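Local coordinates for protein endoglucanase (Thermotoga maritima, PDB 1VHO) that probably acts as a metal-dependent aminopeptidase of the M42 family, using two divalent metal cations per subunit, at residues F200-Q203 against E204-G207; M308-P311 against V312-V315; V28-I31 against K32-E36; T7-L10 against L11-L14; V254-N257 against L258-K261. All blocks are in the same frame, centred on the assembly; numbering follows the deposited sequence.

In the fold
Each contact lies within one continuous piece of chain, so none closes a long loop, and none nests in or crosses another. From the N terminus, contact 4 lies along helix 7-16 and contact 3 along helix 25-35. These two consecutive helices touch: Tyr30 packs on Leu10 and Leu14. Contact 1 spans the end of strand 195-201, in the large mixed sheet, and the turn after it. Its Phe200 packs on Ile31 of contact 3. Contact 5 starts helix 256-268 near the far edge of that sheet and touches none of the others. Contact 2 enters strand 313-315, where Val315 meets Leu11 of contact 4. Contacts 1 and 2 carry predicted metal-site residues.

Contact 1: F200-Q203 against E204-G207; sequences FSVQ and EETG
Glu205 lays its CG beside two groups of the segment 200-203: the Ser201 hydroxyl and the backbone oxygen of Val202. Glu205 CG is 3.5 Å from Ser201 OG. CG stands anti to its own carbonyl carbon (chi1 -57°), and the chain then bends at chi2. This carries the carboxylate along Val202, with Glu205 OE2 4.1 Å from Val202 CG2. The carboxylate finds its partners outside the turn: OE2 is hydrogen-bonded to the hydroxyls of Ser49 and Thr45. The same Ser49 hydroxyl also bonds to Val202 N, so it ties both ends of the turn. Gln203 and Glu204, neighbours mid-turn, cross obliquely. Gln203 OE1 comes 3.8 Å from Glu204 CG, and the amide and carboxylate planes are 76° apart. The backbone bond that closes the turn, Glu205 N to Val202 O, is weak at 3.5 Å. Ser201 lies near a bound cacodylate ion and near His67, a predicted metal ligand. Glu204 is the predicted proton acceptor, and Glu205 is predicted to bind the second metal. Val202 to Glu205 form a type I beta turn, placed after strand 195-201 at the probable dinuclear metal site of an M42 peptidase.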
loop_
_atom_site.group_PDB
_atom_site.type_symbol
_atom_site.label_atom_id
_atom_site.label_comp_id
_atom_site.label_asym_id
_atom_site.label_seq_id
_atom_site.Cartn_x
_atom_site.Cartn_y
_atom_site.Cartn_z
ATOM N N PHE A 200 -5.869 7.463 3.350
ATOM C CA PHE A 200 -5.484 6.056 3.435
ATOM C C PHE A 200 -6.751 5.239 3.151
ATOM O O PHE A 200 -7.600 4.994 4.027
ATOM C CB PHE A 200 -4.903 5.754 4.830
ATOM C CG PHE A 200 -3.736 6.631 5.224
ATOM C CD1 PHE A 200 -3.958 7.838 5.884
ATOM C CD2 PHE A 200 -2.435 6.271 4.927
ATOM C CE1 PHE A 200 -2.883 8.647 6.259
ATOM C CE2 PHE A 200 -1.354 7.080 5.255
ATOM C CZ PHE A 200 -1.591 8.283 5.945
ATOM N N SER A 201 -6.913 4.803 1.923
ATOM C CA SER A 201 -8.070 4.109 1.427
ATOM C C SER A 201 -8.094 2.601 1.584
ATOM O O SER A 201 -7.159 1.913 1.175
ATOM C CB SER A 201 -8.180 4.386 -0.107
ATOM O OG SER A 201 -9.466 4.029 -0.577
ATOM N N VAL A 202 -9.259 2.121 2.064
ATOM C CA VAL A 202 -9.407 0.661 2.188
ATOM C C VAL A 202 -10.008 0.108 0.912
ATOM O O VAL A 202 -10.484 0.834 0.028
ATOM C CB VAL A 202 -10.255 0.280 3.410
ATOM C CG1 VAL A 202 -9.583 0.767 4.680
ATOM C CG2 VAL A 202 -11.664 0.897 3.264
ATOM N N GLN A 203 -10.038 -1.216 0.774
ATOM C CA GLN A 203 -10.508 -1.843 -0.433
ATOM C C GLN A 203 -11.959 -1.561 -0.824
ATOM O O GLN A 203 -12.224 -1.404 -2.018
ATOM C CB GLN A 203 -10.347 -3.371 -0.325
ATOM C CG GLN A 203 -10.260 -4.028 -1.706
ATOM C CD GLN A 203 -11.521 -4.817 -2.001
ATOM O OE1 GLN A 203 -12.378 -4.918 -1.127
ATOM N NE2 GLN A 203 -11.602 -5.358 -3.208
ATOM N N GLU A 204 -12.856 -1.477 0.140
ATOM C CA GLU A 204 -14.265 -1.293 -0.176
ATOM C C GLU A 204 -14.706 0.086 -0.600
ATOM O O GLU A 204 -15.941 0.264 -0.713
ATOM C CB GLU A 204 -15.117 -1.829 0.989
ATOM C CG GLU A 204 -15.140 -3.365 1.009
ATOM C CD GLU A 204 -15.787 -3.944 2.250
ATOM O OE1 GLU A 204 -16.589 -3.235 2.906
ATOM O OE2 GLU A 204 -15.519 -5.121 2.599
ATOM N N GLU A 205 -13.831 1.028 -0.906
ATOM C CA GLU A 205 -14.223 2.352 -1.347
ATOM C C GLU A 205 -14.479 2.322 -2.847
ATOM O O GLU A 205 -13.928 1.489 -3.557
ATOM C CB GLU A 205 -13.141 3.418 -1.058
ATOM C CG GLU A 205 -12.774 3.491 0.416
ATOM C CD GLU A 205 -13.785 4.205 1.271
ATOM O OE1 GLU A 205 -14.834 4.605 0.725
ATOM O OE2 GLU A 205 -13.579 4.403 2.479
ATOM N N THR A 206 -15.245 3.314 -3.334
ATOM C CA THR A 206 -15.535 3.357 -4.764
ATOM C C THR A 206 -14.352 3.870 -5.558
ATOM O O THR A 206 -14.138 3.441 -6.700
ATOM C CB THR A 206 -16.782 4.218 -5.041
ATOM O OG1 THR A 206 -16.552 5.565 -4.596
ATOM C CG2 THR A 206 -17.961 3.657 -4.253
ATOM N N GLY A 207 -13.532 4.735 -4.962
ATOM C CA GLY A 207 -12.369 5.292 -5.680
ATOM C C GLY A 207 -11.677 6.284 -4.732
ATOM O O GLY A 207 -12.163 6.475 -3.617
#

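Contact 2: M308-P311 against V312-V315; sequences MHTP and VEMV
The backbone doubles back between Met308 and Glu313, whose CA atoms are 5.6 Å apart, and then runs into strand 313-315. Glu313 reaches back across this bend. Its chain is extended beyond CG (chi2 177°), which brings OE2 to the backbone of His309. His309 N donates to Glu313 OE2 at 2.9 Å, with an N-H...O angle of 141°. OE2 takes this bond on its anti lone pair, the one away from OE1. OE1 is held in turn by the backbone N of Asp172, a predicted metal ligand, so both carboxylate oxygens are gripped by main-chain N-H groups. Glu313 CG also rests 3.5 Å from Thr310 O. Thr310 makes the second link. Its OG1 sits between the backbone N and the carbonyl carbon (chi1 66°), facing the chain two residues on. Val312 N donates to Thr310 OG1 at 3.2 Å, and Val312 CG2 touches the same oxygen at 3.6 Å. Thr310 OG1 also bonds to Tyr307 O. Met308, a selenomethionine, lays its CG over one face of the His309 ring, toward the rim. His309 is predicted to bind the second metal. Glu313 thus ties the backbone of His309 to that of Asp172. A buried carboxylate held by two N-H groups would probably have its negative charge stabilised, consistent with a second-shell part at the metal site.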
loop_
_atom_site.group_PDB
_atom_site.type_symbol
_atom_site.label_atom_id
_atom_site.label_comp_id
_atom_site.label_asym_id
_atom_site.label_seq_id
_atom_site.Cartn_x
_atom_site.Cartn_y
_atom_site.Cartn_z
HETATM N N MSE A 308 7.892 -7.252 -6.986
HETATM C CA MSE A 308 6.487 -6.929 -6.907
HETATM C C MSE A 308 5.646 -8.188 -6.677
HETATM O O MSE A 308 5.930 -9.200 -7.312
HETATM C CB MSE A 308 6.036 -6.401 -8.297
HETATM C CG MSE A 308 4.588 -5.931 -8.278
HETATM SE SE MSE A 308 4.453 -4.269 -7.333
HETATM C CE MSE A 308 5.543 -3.142 -8.429
ATOM N N HIS A 309 4.612 -8.098 -5.859
ATOM C CA HIS A 309 3.735 -9.225 -5.614
ATOM C C HIS A 309 4.416 -10.493 -5.142
ATOM O O HIS A 309 4.198 -11.555 -5.785
ATOM C CB HIS A 309 2.932 -9.551 -6.897
ATOM C CG HIS A 309 2.128 -8.385 -7.392
ATOM N ND1 HIS A 309 2.184 -7.956 -8.706
ATOM C CD2 HIS A 309 1.263 -7.560 -6.764
ATOM C CE1 HIS A 309 1.382 -6.922 -8.864
ATOM N NE2 HIS A 309 0.811 -6.667 -7.704
ATOM N N THR A 310 5.364 -10.430 -4.224
ATOM C CA THR A 310 5.993 -11.621 -3.636
ATOM C C THR A 310 6.026 -11.302 -2.113
ATOM O O THR A 310 5.750 -10.158 -1.795
ATOM C CB THR A 310 7.434 -11.905 -4.049
ATOM O OG1 THR A 310 8.308 -10.852 -3.536
ATOM C CG2 THR A 310 7.595 -12.001 -5.565
ATOM N N PRO A 311 6.359 -12.230 -1.258
ATOM C CA PRO A 311 6.433 -11.921 0.184
ATOM C C PRO A 311 7.643 -11.053 0.500
ATOM O O PRO A 311 7.782 -10.545 1.631
ATOM C CB PRO A 311 6.621 -13.296 0.843
ATOM C CG PRO A 311 5.990 -14.259 -0.159
ATOM C CD PRO A 311 6.516 -13.672 -1.497
ATOM N N VAL A 312 8.606 -10.952 -0.393
ATOM C CA VAL A 312 9.835 -10.193 -0.181
ATOM C C VAL A 312 10.011 -8.994 -1.106
ATOM O O VAL A 312 11.083 -8.759 -1.694
ATOM C CB VAL A 312 11.081 -11.098 -0.211
ATOM C CG1 VAL A 312 11.093 -12.004 1.016
ATOM C CG2 VAL A 312 11.109 -11.919 -1.496
ATOM N N GLU A 313 8.934 -8.172 -1.203
ATOM C CA GLU A 313 9.074 -6.936 -1.984
ATOM C C GLU A 313 10.214 -6.140 -1.346
ATOM O O GLU A 313 10.335 -6.194 -0.136
ATOM C CB GLU A 313 7.789 -6.089 -1.920
ATOM C CG GLU A 313 6.677 -6.889 -2.687
ATOM C CD GLU A 313 5.342 -6.170 -2.635
ATOM O OE1 GLU A 313 5.082 -5.448 -1.670
ATOM O OE2 GLU A 313 4.522 -6.378 -3.573
HETATM N N MSE A 314 10.885 -5.307 -2.118
HETATM C CA MSE A 314 12.003 -4.544 -1.557
HETATM C C MSE A 314 11.918 -3.080 -1.950
HETATM O O MSE A 314 11.617 -2.774 -3.113
HETATM C CB MSE A 314 13.315 -5.132 -2.169
HETATM C CG MSE A 314 14.544 -4.325 -1.679
HETATM SE SE MSE A 314 16.127 -4.991 -2.573
HETATM C CE MSE A 314 16.355 -6.652 -1.657
ATOM N N VAL A 315 12.040 -2.187 -0.982
ATOM C CA VAL A 315 12.007 -0.748 -1.282
ATOM C C VAL A 315 13.237 -0.105 -0.594
ATOM O O VAL A 315 13.815 -0.678 0.355
ATOM C CB VAL A 315 10.765 -0.027 -0.755
ATOM C CG1 VAL A 315 9.498 -0.561 -1.462
ATOM C CG2 VAL A 315 10.636 -0.197 0.760
#

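Contact 3: V28-I31 against K32-E36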
loop_
_atom_site.group_PDB
_atom_site.type_symbol
_atom_site.label_atom_id
_atom_site.label_comp_id
_atom_site.label_asym_id
_atom_site.label_seq_id
_atom_site.Cartn_x
_atom_site.Cartn_y
_atom_site.Cartn_z
ATOM N N VAL A 28 -5.204 0.607 9.824
ATOM C CA VAL A 28 -5.718 1.986 9.984
ATOM C C VAL A 28 -5.571 2.459 11.401
ATOM O O VAL A 28 -5.226 3.645 11.665
ATOM C CB VAL A 28 -7.192 2.056 9.518
ATOM C CG1 VAL A 28 -7.807 3.412 9.878
ATOM C CG2 VAL A 28 -7.306 1.855 8.009
ATOM N N SER A 29 -5.783 1.577 12.395
ATOM C CA SER A 29 -5.617 1.990 13.800
ATOM C C SER A 29 -4.180 2.380 14.058
ATOM O O SER A 29 -3.891 3.354 14.769
ATOM C CB SER A 29 -5.980 0.818 14.757
ATOM O OG SER A 29 -5.723 1.269 16.079
ATOM N N TYR A 30 -3.231 1.611 13.471
ATOM C CA TYR A 30 -1.817 1.990 13.648
ATOM C C TYR A 30 -1.524 3.342 12.995
ATOM O O TYR A 30 -0.860 4.199 13.599
ATOM C CB TYR A 30 -0.936 0.898 13.001
ATOM C CG TYR A 30 0.556 1.173 13.000
ATOM C CD1 TYR A 30 1.092 1.967 11.963
ATOM C CD2 TYR A 30 1.401 0.743 13.974
ATOM C CE1 TYR A 30 2.452 2.252 11.925
ATOM C CE2 TYR A 30 2.773 1.008 13.950
ATOM C CZ TYR A 30 3.275 1.780 12.905
ATOM O OH TYR A 30 4.619 2.066 12.899
ATOM N N ILE A 31 -1.961 3.527 11.743
ATOM C CA ILE A 31 -1.662 4.799 11.043
ATOM C C ILE A 31 -2.320 5.959 11.783
ATOM O O ILE A 31 -1.675 6.990 11.954
ATOM C CB ILE A 31 -2.158 4.760 9.588
ATOM C CG1 ILE A 31 -1.411 3.635 8.839
ATOM C CG2 ILE A 31 -2.023 6.102 8.884
ATOM C CD1 ILE A 31 -2.062 3.316 7.494
ATOM N N LYS A 32 -3.553 5.767 12.248
ATOM C CA LYS A 32 -4.223 6.830 13.012
ATOM C C LYS A 32 -3.388 7.256 14.195
ATOM O O LYS A 32 -3.163 8.458 14.464
ATOM C CB LYS A 32 -5.629 6.397 13.427
ATOM C CG LYS A 32 -6.368 7.416 14.268
ATOM C CD LYS A 32 -7.786 6.946 14.594
ATOM C CE LYS A 32 -8.518 8.028 15.406
ATOM N NZ LYS A 32 -7.725 8.414 16.620
ATOM N N SER A 33 -2.811 6.302 14.933
ATOM C CA SER A 33 -1.984 6.650 16.079
ATOM C C SER A 33 -0.672 7.318 15.742
ATOM O O SER A 33 -0.205 8.187 16.551
ATOM C CB SER A 33 -1.790 5.369 16.906
ATOM O OG SER A 33 -1.179 5.618 18.132
ATOM N N VAL A 34 -0.009 6.934 14.632
ATOM C CA VAL A 34 1.271 7.579 14.362
ATOM C C VAL A 34 1.021 8.972 13.751
ATOM O O VAL A 34 1.943 9.806 13.888
ATOM C CB VAL A 34 2.105 6.721 13.382
ATOM C CG1 VAL A 34 3.412 7.380 12.999
ATOM C CG2 VAL A 34 2.380 5.348 14.013
ATOM N N ILE A 35 -0.073 9.211 13.071
ATOM C CA ILE A 35 -0.274 10.545 12.480
ATOM C C ILE A 35 -0.920 11.536 13.413
ATOM O O ILE A 35 -0.907 12.760 13.163
ATOM C CB ILE A 35 -1.054 10.522 11.151
ATOM C CG1 ILE A 35 -2.529 10.165 11.369
ATOM C CG2 ILE A 35 -0.331 9.585 10.203
ATOM C CD1 ILE A 35 -3.389 10.382 10.121
ATOM N N GLU A 36 -1.515 11.073 14.501
ATOM C CA GLU A 36 -2.166 11.942 15.475
ATOM C C GLU A 36 -1.432 13.191 15.894
ATOM O O GLU A 36 -2.000 14.283 15.974
ATOM C CB GLU A 36 -2.404 11.126 16.801
ATOM C CG GLU A 36 -3.747 10.524 16.820
ATOM C CD GLU A 36 -4.224 10.090 18.217
ATOM O OE1 GLU A 36 -3.380 9.822 19.099
ATOM O OE2 GLU A 36 -5.477 10.031 18.280
#
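Lys32 opens the second half of this stretch of alpha helix 25-35, where each backbone N-H bonds to the oxygen four residues back. Lys32 N donates to Val28 O at 2.8 Å, and Lys32 CB rests against the same oxygen. The lysine chain runs out straight and bends at its last torsion, where NZ forms a salt bridge with Glu36 OE2 at 3.2 Å, one turn on. Ser33 N follows with a bond to Ser29 O, and its CB packs between Ser29 O and Tyr30 O.

Val34 comes next and meets the aromatic side chain of this turn. Its N-H bonds to Tyr30 O in the carbonyl plane. In the conformer described, its CG2 lies over one face of the Tyr30 ring, 4.0 Å from the centroid and 23° off the ring normal, a CH-pi contact. The methyl is offset toward the rim and comes closest to Tyr30 CE1, at 3.7 Å. With Tyr30 CG opposite its own backbone N (chi1 176°), the ring swings along the helix toward this methyl. Its hydroxyl bonds to Glu13 of helix 7-16, and the ring packs on Leu10 and Leu14 of that helix. Replacing Tyr30 by an alanine would probably leave the Glu13 carboxylate without this mate and open a gap between Val34 and helix 7-16.

Ile35 ends the row on the buried side, where Ile31 and Ile35 both pack on Leu50 of strand 50-54. Ile35 N bonds to Ile31 O at 3.0 Å. Beside that bond, Ile35 CG2 touches Ile31 CG2 at 4.1 Å.

Contact 4: T7-L10 against L11-L14; sequences TGKL and LMEL
Lys9 and Glu13 meet one turn apart in a salt bridge, with Lys9 NZ 2.7 Å from Glu13 OE2. The oxygen uses its anti lone pair, the one turned away from OE1. Glu13 is extended beyond CG (chi2 -170°), whereas Lys9 bends at three torsions to fold its amine onto the acid. The two chains cross at a slant, and Lys9 CE lies 3.7 Å from Glu13 OE2. Lys9 CD also touches the CE methyl of Met12, a selenomethionine, at 4.0 Å, the two side chains lying at about a right angle. That methyl reaches back over the turn to Gly8 O.

Two apolar pairings form the buried side. Leu10 and Leu14 lie side by side and point the same way, with Leu10 CD1 and Leu14 CD1 3.9 Å apart. Thr7 and Leu11 do likewise, through Thr7 CG2 and Leu11 CD1. All these groups sit at i, i+3 and i+4 spacing on alpha helix 7-16. Its backbone bonds run in sequence from Leu11 N to Thr7 O through Leu14 N to Leu10 O.

The next shell sets the positions. Glu13 OE1 is taken by the Tyr30 hydroxyl, so the carboxylate is held at both oxygens. With Glu13 replaced by an alanine, the Lys9 amine would probably be left without its counter-charge, and the Tyr30 hydroxyl without its bond. Thr7 OG1 is held by Glu321. Leu10 and Leu14 pack against helix 171-187, while Leu11 rests on Pro317 and Val320 of helix 317-333.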
loop_
_atom_site.group_PDB
_atom_site.type_symbol
_atom_site.label_atom_id
_atom_site.label_comp_id
_atom_site.label_asym_id
_atom_site.label_seq_id
_atom_site.Cartn_x
_atom_site.Cartn_y
_atom_site.Cartn_z
ATOM N N THR A 7 12.620 5.881 9.138
ATOM C CA THR A 7 11.797 5.484 7.992
ATOM C C THR A 7 11.829 3.986 7.761
ATOM O O THR A 7 10.734 3.428 7.576
ATOM C CB THR A 7 12.243 6.227 6.712
ATOM O OG1 THR A 7 12.079 7.621 7.059
ATOM C CG2 THR A 7 11.312 5.831 5.559
ATOM N N GLY A 8 13.003 3.398 7.932
ATOM C CA GLY A 8 13.116 1.934 7.740
ATOM C C GLY A 8 12.272 1.200 8.745
ATOM O O GLY A 8 11.532 0.227 8.407
ATOM N N LYS A 9 12.336 1.607 10.005
ATOM C CA LYS A 9 11.528 0.957 11.047
ATOM C C LYS A 9 10.027 1.155 10.823
ATOM O O LYS A 9 9.261 0.231 11.091
ATOM C CB LYS A 9 11.896 1.439 12.447
ATOM C CG LYS A 9 11.102 0.767 13.566
ATOM C CD LYS A 9 11.271 -0.755 13.539
ATOM C CE LYS A 9 11.310 -1.315 14.973
ATOM N NZ LYS A 9 9.966 -1.887 15.338
ATOM N N LEU A 10 9.596 2.339 10.395
ATOM C CA LEU A 10 8.187 2.612 10.127
ATOM C C LEU A 10 7.690 1.670 9.014
ATOM O O LEU A 10 6.571 1.162 9.073
ATOM C CB LEU A 10 7.983 4.063 9.659
ATOM C CG LEU A 10 6.615 4.449 9.073
ATOM C CD1 LEU A 10 5.508 4.369 10.092
ATOM C CD2 LEU A 10 6.714 5.897 8.531
ATOM N N LEU A 11 8.502 1.544 7.958
ATOM C CA LEU A 11 8.158 0.645 6.851
ATOM C C LEU A 11 8.089 -0.800 7.339
ATOM O O LEU A 11 7.142 -1.484 6.885
ATOM C CB LEU A 11 9.190 0.803 5.729
ATOM C CG LEU A 11 9.109 2.165 4.995
ATOM C CD1 LEU A 11 10.331 2.310 4.070
ATOM C CD2 LEU A 11 7.816 2.260 4.183
HETATM N N MSE A 12 9.013 -1.277 8.137
HETATM C CA MSE A 12 8.904 -2.669 8.632
HETATM C C MSE A 12 7.662 -2.886 9.469
HETATM O O MSE A 12 6.904 -3.887 9.297
HETATM C CB MSE A 12 10.187 -3.001 9.434
HETATM C CG MSE A 12 11.372 -3.230 8.496
HETATM SE SE MSE A 12 12.848 -3.903 9.535
HETATM C CE MSE A 12 13.300 -2.329 10.475
ATOM N N GLU A 13 7.297 -1.892 10.298
ATOM C CA GLU A 13 6.115 -2.047 11.143
ATOM C C GLU A 13 4.849 -2.055 10.268
ATOM O O GLU A 13 3.969 -2.873 10.543
ATOM C CB GLU A 13 5.995 -0.964 12.229
ATOM C CG GLU A 13 7.130 -1.069 13.240
ATOM C CD GLU A 13 6.943 -0.177 14.472
ATOM O OE1 GLU A 13 6.092 0.711 14.560
ATOM O OE2 GLU A 13 7.723 -0.382 15.413
ATOM N N LEU A 14 4.820 -1.225 9.226
ATOM C CA LEU A 14 3.622 -1.162 8.351
ATOM C C LEU A 14 3.491 -2.463 7.566
ATOM O O LEU A 14 2.411 -3.001 7.433
ATOM C CB LEU A 14 3.697 0.033 7.398
ATOM C CG LEU A 14 3.404 1.424 8.038
ATOM C CD1 LEU A 14 3.829 2.539 7.072
ATOM C CD2 LEU A 14 1.921 1.497 8.351
#

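Contact 5: V254-N257 against L258-K261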
loop_
_atom_site.group_PDB
_atom_site.type_symbol
_atom_site.label_atom_id
_atom_site.label_comp_id
_atom_site.label_asym_id
_atom_site.label_seq_id
_atom_site.Cartn_x
_atom_site.Cartn_y
_atom_site.Cartn_z
ATOM N N VAL A 254 -2.443 12.211 -16.325
ATOM C CA VAL A 254 -1.917 13.265 -15.465
ATOM C C VAL A 254 -2.033 14.663 -16.045
ATOM O O VAL A 254 -2.052 14.842 -17.266
ATOM C CB VAL A 254 -0.462 13.019 -15.046
ATOM C CG1 VAL A 254 -0.334 11.607 -14.452
ATOM C CG2 VAL A 254 0.507 13.197 -16.199
ATOM N N ASP A 255 -2.117 15.617 -15.119
ATOM C CA ASP A 255 -2.140 17.030 -15.565
ATOM C C ASP A 255 -0.664 17.399 -15.731
ATOM O O ASP A 255 0.032 17.673 -14.754
ATOM C CB ASP A 255 -2.877 17.873 -14.567
ATOM C CG ASP A 255 -3.001 19.336 -14.949
ATOM O OD1 ASP A 255 -1.971 20.030 -15.090
ATOM O OD2 ASP A 255 -4.143 19.812 -15.070
ATOM N N ARG A 256 -0.175 17.453 -16.988
ATOM C CA ARG A 256 1.256 17.713 -17.200
ATOM C C ARG A 256 1.745 19.035 -16.664
ATOM O O ARG A 256 2.927 19.139 -16.311
ATOM C CB ARG A 256 1.611 17.520 -18.689
ATOM C CG ARG A 256 3.108 17.586 -18.958
ATOM C CD ARG A 256 3.856 16.368 -18.452
ATOM N NE ARG A 256 5.297 16.505 -18.587
ATOM C CZ ARG A 256 6.143 17.260 -17.938
ATOM N NH1 ARG A 256 5.737 18.086 -16.961
ATOM N NH2 ARG A 256 7.449 17.206 -18.224
ATOM N N ASN A 257 0.899 20.053 -16.578
ATOM C CA ASN A 257 1.328 21.354 -16.042
ATOM C C ASN A 257 1.521 21.251 -14.534
ATOM O O ASN A 257 2.442 21.828 -13.975
ATOM C CB ASN A 257 0.286 22.438 -16.339
ATOM C CG ASN A 257 0.685 23.785 -15.771
ATOM O OD1 ASN A 257 -0.112 24.477 -15.120
ATOM N ND2 ASN A 257 1.937 24.189 -15.973
ATOM N N LEU A 258 0.611 20.582 -13.847
ATOM C CA LEU A 258 0.780 20.381 -12.375
ATOM C C LEU A 258 2.056 19.582 -12.152
ATOM O O LEU A 258 2.933 19.898 -11.340
ATOM C CB LEU A 258 -0.419 19.581 -11.847
ATOM C CG LEU A 258 -0.273 19.011 -10.414
ATOM C CD1 LEU A 258 -0.069 20.144 -9.430
ATOM C CD2 LEU A 258 -1.476 18.155 -10.025
ATOM N N VAL A 259 2.254 18.569 -13.026
ATOM C CA VAL A 259 3.464 17.753 -12.927
ATOM C C VAL A 259 4.701 18.620 -13.107
ATOM O O VAL A 259 5.669 18.523 -12.351
ATOM C CB VAL A 259 3.390 16.593 -13.925
ATOM C CG1 VAL A 259 4.708 15.822 -14.028
ATOM C CG2 VAL A 259 2.259 15.625 -13.506
ATOM N N GLN A 260 4.748 19.509 -14.118
ATOM C CA GLN A 260 5.949 20.364 -14.261
ATOM C C GLN A 260 6.170 21.226 -13.028
ATOM O O GLN A 260 7.312 21.427 -12.628
ATOM C CB GLN A 260 5.829 21.246 -15.528
ATOM C CG GLN A 260 7.179 21.864 -15.908
ATOM C CD GLN A 260 8.204 20.791 -16.211
ATOM O OE1 GLN A 260 7.825 19.696 -16.621
ATOM N NE2 GLN A 260 9.485 21.117 -16.034
ATOM N N LYS A 261 5.139 21.788 -12.410
ATOM C CA LYS A 261 5.337 22.555 -11.168
ATOM C C LYS A 261 5.969 21.688 -10.077
ATOM O O LYS A 261 6.833 22.162 -9.319
ATOM C CB LYS A 261 3.996 23.090 -10.662
ATOM C CG LYS A 261 3.491 24.269 -11.543
ATOM C CD LYS A 261 2.008 24.482 -11.198
ATOM C CE LYS A 261 1.464 25.707 -11.949
ATOM N NZ LYS A 261 -0.031 25.723 -11.892
#
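Asp255 OD1 accepts from Leu258 N at 2.9 Å, and so satisfies an N-H of the first turn of helix 256-268. The donor comes to the anti side of the oxygen, 26° out of the carboxylate plane. The carboxylate reaches it because CG stands opposite the backbone N (chi1 -178°). Asp255 also gives its backbone oxygen to Val259 N at 3.0 Å. The next oxygens follow suit: Arg256 O takes Gln260 N, and Asn257 O takes Lys261 N.

On the outer side, Arg256 holds Gln260 end-on. NH1 and NH2 both donate to the one oxygen, Gln260 OE1, at 2.7 Å from NH1 and 3.0 Å from NH2. The oxygen lies near the guanidinium plane, and the amide plane is turned 30° from it. Both chains bend at chi2, which brings their ends together. The other end of the amide is used too, as Gln260 NE2 bonds to Glu264 one turn on. The two ends fix the flip of the amide, since OE1 must face the arginine. Asn257 OD1 makes a weak bond to Lys261 NZ, at 3.5 Å.

Packing completes the start of the helix: Val254 CG2 touches Val259 CG2 at 4.0 Å, joining the residue before the cap to the first turn. Val259 also packs on Leu250 and on Ser299 of strand 297-304, and Asp255 pairs through its backbone with Thr298 of that strand. This is an N-capped helix start, in the beta-alpha-beta unit formed by strand 247-249, helix 256-268 and strand 274-276.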